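Side-chain contacts in tartrate dehydrogenase/decarboxylase (Pseudomonas putida, PDB 3FLK), which oxidises tartrate with NAD(+), and also converts meso-tartrate to D-glycerate and oxidatively decarboxylates D-malate to pyruvate, using magnesium or manganese: residues A10-G15 and E19-G24; P272-P277 and L312-E317. The protein carries 1 engineered substitution. All blocks are in the same frame, centred on the assembly; numbering follows the deposited sequence.

Contact 1: residues A10-G15 and E19-G24; sequences AIPGDG and EVLPEG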
loop_
_atom_site.group_PDB
_atom_site.type_symbol
_atom_site.label_atom_id
_atom_site.label_comp_id
_atom_site.label_asym_id
_atom_site.label_seq_id
_atom_site.Cartn_x
_atom_site.Cartn_y
_atom_site.Cartn_z
ATOM N N ALA A 10 19.895 24.895 0.156
ATOM C CA ALA A 10 18.455 24.958 -0.077
ATOM C C ALA A 10 18.155 24.718 -1.553
ATOM O O ALA A 10 18.639 25.446 -2.425
ATOM C CB ALA A 10 17.896 26.301 0.381
ATOM N N ILE A 11 17.372 23.676 -1.826
ATOM C CA ILE A 11 17.059 23.274 -3.194
ATOM C C ILE A 11 15.545 23.092 -3.323
ATOM O O ILE A 11 15.016 22.031 -2.986
ATOM C CB ILE A 11 17.802 21.964 -3.604
ATOM C CG1 ILE A 11 19.302 22.059 -3.286
ATOM C CG2 ILE A 11 17.571 21.649 -5.090
ATOM C CD1 ILE A 11 20.090 20.773 -3.538
ATOM N N PRO A 12 14.838 24.142 -3.791
ATOM C CA PRO A 12 13.375 24.084 -3.891
ATOM C C PRO A 12 12.852 23.036 -4.883
ATOM O O PRO A 12 11.853 22.372 -4.601
ATOM C CB PRO A 12 12.987 25.503 -4.334
ATOM C CG PRO A 12 14.213 26.085 -4.927
ATOM C CD PRO A 12 15.378 25.440 -4.235
ATOM N N GLY A 13 13.522 22.894 -6.023
ATOM C CA GLY A 13 13.104 21.945 -7.051
ATOM C C GLY A 13 11.948 22.451 -7.896
ATOM O O GLY A 13 11.996 23.569 -8.415
ATOM N N ASP A 14 10.910 21.625 -8.018
ATOM C CA ASP A 14 9.763 21.892 -8.888
ATOM C C ASP A 14 8.487 22.202 -8.114
ATOM O O ASP A 14 8.376 21.885 -6.924
ATOM C CB ASP A 14 9.483 20.681 -9.792
ATOM C CG ASP A 14 10.618 20.384 -10.755
ATOM O OD1 ASP A 14 11.144 21.327 -11.380
ATOM O OD2 ASP A 14 10.970 19.195 -10.903
ATOM N N GLY A 15 7.524 22.811 -8.806
ATOM C CA GLY A 15 6.157 22.963 -8.305
ATOM C C GLY A 15 6.074 23.601 -6.934
ATOM O O GLY A 15 6.744 24.600 -6.673
ATOM N N GLU A 19 7.043 26.972 -3.494
ATOM C CA GLU A 19 6.130 27.694 -2.610
ATOM C C GLU A 19 6.415 27.436 -1.129
ATOM O O GLU A 19 6.394 28.364 -0.319
ATOM C CB GLU A 19 4.670 27.351 -2.936
ATOM C CG GLU A 19 4.207 27.810 -4.318
ATOM C CD GLU A 19 2.779 27.386 -4.646
ATOM O OE1 GLU A 19 2.234 26.497 -3.957
ATOM O OE2 GLU A 19 2.198 27.947 -5.599
ATOM N N VAL A 20 6.686 26.182 -0.774
ATOM C CA VAL A 20 6.833 25.822 0.641
ATOM C C VAL A 20 8.226 26.097 1.225
ATOM O O VAL A 20 8.342 26.419 2.408
ATOM C CB VAL A 20 6.365 24.364 0.951
ATOM C CG1 VAL A 20 4.894 24.178 0.569
ATOM C CG2 VAL A 20 7.248 23.322 0.256
ATOM N N LEU A 21 9.269 25.980 0.403
ATOM C CA LEU A 21 10.645 26.167 0.884
ATOM C C LEU A 21 10.901 27.522 1.563
ATOM O O LEU A 21 11.462 27.551 2.659
ATOM C CB LEU A 21 11.691 25.909 -0.213
ATOM C CG LEU A 21 13.145 26.057 0.263
ATOM C CD1 LEU A 21 13.590 24.826 1.029
ATOM C CD2 LEU A 21 14.093 26.332 -0.887
ATOM N N PRO A 22 10.505 28.644 0.919
ATOM C CA PRO A 22 10.704 29.947 1.568
ATOM C C PRO A 22 10.009 30.063 2.928
ATOM O O PRO A 22 10.485 30.796 3.794
ATOM C CB PRO A 22 10.094 30.935 0.567
ATOM C CG PRO A 22 10.175 30.233 -0.745
ATOM C CD PRO A 22 9.894 28.802 -0.414
ATOM N N GLU A 23 8.908 29.338 3.117
ATOM C CA GLU A 23 8.225 29.315 4.411
ATOM C C GLU A 23 9.018 28.527 5.455
ATOM O O GLU A 23 9.067 28.911 6.624
ATOM C CB GLU A 23 6.792 28.779 4.285
ATOM C CG GLU A 23 5.887 29.585 3.336
ATOM C CD GLU A 23 5.971 31.093 3.552
ATOM O OE1 GLU A 23 6.036 31.832 2.546
ATOM O OE2 GLU A 23 5.983 31.542 4.718
ATOM N N GLY A 24 9.634 27.428 5.024
ATOM C CA GLY A 24 10.540 26.662 5.879
ATOM C C GLY A 24 11.724 27.501 6.338
ATOM O O GLY A 24 12.047 27.531 7.526
#
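The first beta-alpha-beta unit of the fold, strand 6-13, helix 17-35 and strand 39-43, turns back on itself here, and Pro12 at the end of its opening strand meets Leu21 in the second turn of its helix. The axes of strand 10-13 and helix 19-24 approach to 8.3 Å and run nearly antiparallel, at 154°, as expected when a helix retraces the path of the strand before it. One methyl group does the work. CD2 of Leu21 lies 3.7 Å from Pro12 CD and the same distance from Pro12 CB, while CG is only slightly farther, so the methyl rests against the pyrrolidine ring rather than touching a single corner. Ala10 CB, which points toward the helix, approaches the same Leu21 CD2 at 4.0 Å, roughly at a right angle to the direction of Pro12 CD. The leucine torsion explains this reach: CG stands opposite the backbone N (chi1 -178°), carrying the branch away from the helix and over the strand. Ile11 directs its side chain to the other side of the strand, onto Ile73 and Phe75 of strand 72-77; Leu21 also touches Tyr74 of that strand. The side-chain join is apolar; with the approach of Gly15 and Glu19 included, 188 Å² is buried in total. There, nearer the turn, the backbones draw close without bonding: Gly15 O is 4.0 Å from Glu19 N. The Glu19 carboxylate works elsewhere, its OE2 accepting a hydrogen bond from Gly292 N, and the side chain lies about 8 Å from bound NADH. A leucine of the helix laid on the residues of the preceding strand is the packing of a beta-alpha-beta crossover, here the one that begins the isocitrate and isopropylmalate dehydrogenase fold.

Contact 2: residues P272-P277 and L312-E317; sequences PERNFP and LGQGDE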
loop_
_atom_site.group_PDB
_atom_site.type_symbol
_atom_site.label_atom_id
_atom_site.label_comp_id
_atom_site.label_asym_id
_atom_site.label_seq_id
_atom_site.Cartn_x
_atom_site.Cartn_y
_atom_site.Cartn_z
ATOM N N PRO A 272 23.589 8.457 9.039
ATOM C CA PRO A 272 23.818 8.523 10.491
ATOM C C PRO A 272 25.290 8.641 10.892
ATOM O O PRO A 272 25.599 9.234 11.928
ATOM C CB PRO A 272 23.237 7.200 11.003
ATOM C CG PRO A 272 22.312 6.745 9.934
ATOM C CD PRO A 272 22.932 7.195 8.658
ATOM N N GLU A 273 26.180 8.089 10.071
ATOM C CA GLU A 273 27.623 8.136 10.324
ATOM C C GLU A 273 28.201 9.522 10.040
ATOM O O GLU A 273 29.344 9.812 10.403
ATOM C CB GLU A 273 28.354 7.078 9.489
ATOM C CG GLU A 273 28.012 5.630 9.851
ATOM C CD GLU A 273 26.659 5.177 9.309
ATOM O OE1 GLU A 273 26.202 5.731 8.284
ATOM O OE2 GLU A 273 26.053 4.264 9.912
ATOM N N ARG A 274 27.400 10.365 9.386
ATOM C CA ARG A 274 27.758 11.748 9.062
ATOM C C ARG A 274 28.999 11.854 8.170
ATOM O O ARG A 274 29.811 12.771 8.315
ATOM C CB ARG A 274 27.897 12.596 10.336
ATOM C CG ARG A 274 26.613 12.686 11.142
ATOM C CD ARG A 274 26.858 13.233 12.533
ATOM N NE ARG A 274 25.679 13.088 13.384
ATOM C CZ ARG A 274 24.738 14.017 13.543
ATOM N NH1 ARG A 274 24.824 15.182 12.910
ATOM N NH2 ARG A 274 23.710 13.780 14.344
ATOM N N ASN A 275 29.129 10.909 7.242
ATOM C CA ASN A 275 30.182 10.948 6.232
ATOM C C ASN A 275 29.791 11.871 5.086
ATOM O O ASN A 275 30.651 12.432 4.402
ATOM C CB ASN A 275 30.471 9.543 5.699
ATOM C CG ASN A 275 31.123 8.645 6.734
ATOM O OD1 ASN A 275 31.880 9.108 7.590
ATOM N ND2 ASN A 275 30.838 7.350 6.657
ATOM N N PHE A 276 28.482 12.015 4.893
ATOM C CA PHE A 276 27.913 12.870 3.859
ATOM C C PHE A 276 26.798 13.722 4.470
ATOM O O PHE A 276 26.268 13.368 5.526
ATOM C CB PHE A 276 27.350 12.013 2.721
ATOM C CG PHE A 276 28.364 11.106 2.075
ATOM C CD1 PHE A 276 29.233 11.588 1.102
ATOM C CD2 PHE A 276 28.438 9.762 2.430
ATOM C CE1 PHE A 276 30.168 10.750 0.495
ATOM C CE2 PHE A 276 29.372 8.913 1.830
ATOM C CZ PHE A 276 30.238 9.411 0.861
ATOM N N PRO A 277 26.446 14.854 3.825
ATOM C CA PRO A 277 25.298 15.623 4.312
ATOM C C PRO A 277 23.990 14.838 4.216
ATOM O O PRO A 277 23.768 14.108 3.243
ATOM C CB PRO A 277 25.259 16.839 3.377
ATOM C CG PRO A 277 26.032 16.434 2.172
ATOM C CD PRO A 277 27.082 15.493 2.657
ATOM N N LEU A 312 21.398 18.267 13.233
ATOM C CA LEU A 312 22.632 19.054 13.182
ATOM C C LEU A 312 23.144 19.444 14.566
ATOM O O LEU A 312 24.351 19.577 14.771
ATOM C CB LEU A 312 22.443 20.316 12.332
ATOM C CG LEU A 312 22.389 20.190 10.806
ATOM C CD1 LEU A 312 22.094 21.546 10.185
ATOM C CD2 LEU A 312 23.680 19.609 10.233
ATOM N N GLY A 313 22.223 19.618 15.510
ATOM C CA GLY A 313 22.555 20.101 16.849
ATOM C C GLY A 313 23.491 19.202 17.631
ATOM O O GLY A 313 24.440 19.683 18.259
ATOM N N GLN A 314 23.218 17.898 17.581
ATOM C CA GLN A 314 23.996 16.876 18.292
ATOM C C GLN A 314 24.032 17.111 19.803
ATOM O O GLN A 314 23.105 16.717 20.516
ATOM C CB GLN A 314 25.404 16.725 17.690
ATOM C CG GLN A 314 25.413 15.988 16.360
ATOM C CD GLN A 314 26.791 15.879 15.742
ATOM O OE1 GLN A 314 27.258 16.798 15.066
ATOM N NE2 GLN A 314 27.446 14.741 15.952
ATOM N N GLY A 315 25.089 17.760 20.286
ATOM C CA GLY A 315 25.240 18.028 21.716
ATOM C C GLY A 315 24.764 19.400 22.166
ATOM O O GLY A 315 24.732 19.682 23.367
ATOM N N ASP A 316 24.393 20.250 21.209
ATOM C CA ASP A 316 24.025 21.636 21.499
ATOM C C ASP A 316 22.552 21.765 21.882
ATOM O O ASP A 316 21.662 21.443 21.089
ATOM C CB ASP A 316 24.355 22.536 20.304
ATOM C CG ASP A 316 24.464 24.009 20.680
ATOM O OD1 ASP A 316 23.757 24.463 21.610
ATOM O OD2 ASP A 316 25.258 24.721 20.032
ATOM N N GLU A 317 22.309 22.250 23.099
ATOM C CA GLU A 317 20.951 22.389 23.634
ATOM C C GLU A 317 20.113 23.453 22.915
ATOM O O GLU A 317 18.885 23.361 22.888
ATOM C CB GLU A 317 20.973 22.653 25.148
ATOM C CG GLU A 317 21.614 23.978 25.580
ATOM C CD GLU A 317 23.057 23.839 26.042
ATOM O OE1 GLU A 317 23.834 23.087 25.408
ATOM O OE2 GLU A 317 23.416 24.496 27.046
#
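Arg274 and Leu312 are the closest backbone pair across this contact, yet their CA atoms are 9.8 Å apart, so side chains must span the distance. Residues 272-277 form an irregular loop, in which Arg274 has positive phi. Residues 312-317 carry the chain out of helix 299-313: Gln314 leaves helical geometry, also with positive phi, and a type II' turn from Gly313 to Asp316 is closed by Asp316 N bonding Gly313 O at 3.0 Å. Asp316 then N-caps the next helix, its OD1 accepting from Arg318 N. The contact thus joins the connection between the antiparallel neighbours 266-270 and 278-282 of the large mixed sheet to the C-terminal end of a helix.

Arg274 and Gln314, both exposed, extend from opposite directions and overlap at their flat ends, and the two segments bury a modest 131 Å². Their guanidinium and amide planes are only 7° apart and stacked. Gln314 CG lies 3.3 Å above one guanidinium face, displaced toward its rim, and is 3.4 Å from Arg274 NH2. Farther along, Gln314 CD is 3.5 Å from Arg274 CZ, and Gln314 NE2 is 3.5 Å from Arg274 NE, so the amide covers the guanidinium without a hydrogen bond between them. An arginine chain extended from CG to NE (chi2 166°, chi3 -169°) provides the reach. At the guanidinium edge, near its plane, lies the backbone of Leu312, with its CA 4.5 Å from Arg274 NH1. That same nitrogen donates to Phe311 O, and Phe311 also makes a cation-pi contact with the arginine; these interactions fix the group against the helix end while Gln314 covers a face. Leu312 points its own side chain away, onto Phe6 and Ile8 of strand 6-13.

From the N terminus, contact 1 comes first and closes the short turn by which strand 6-13 leads into helix 17-35; only three residues separate segments 10-15 and 19-24. Contact 2 opens much later and closes a longer loop of 34 intervening residues, which includes strand 278-282 and most of helix 299-313. The two loops therefore follow one another in series, neither nested nor crossed. The centres of contact 1 and contact 2 are 23 Å apart, and the nearest atoms of contact 1 and contact 2 are about 9 Å apart, without touching. A common element is strand 6-13: contact 1 ties its end to the following helix, while contact 2 reaches its earlier part through the end of helix 299-313.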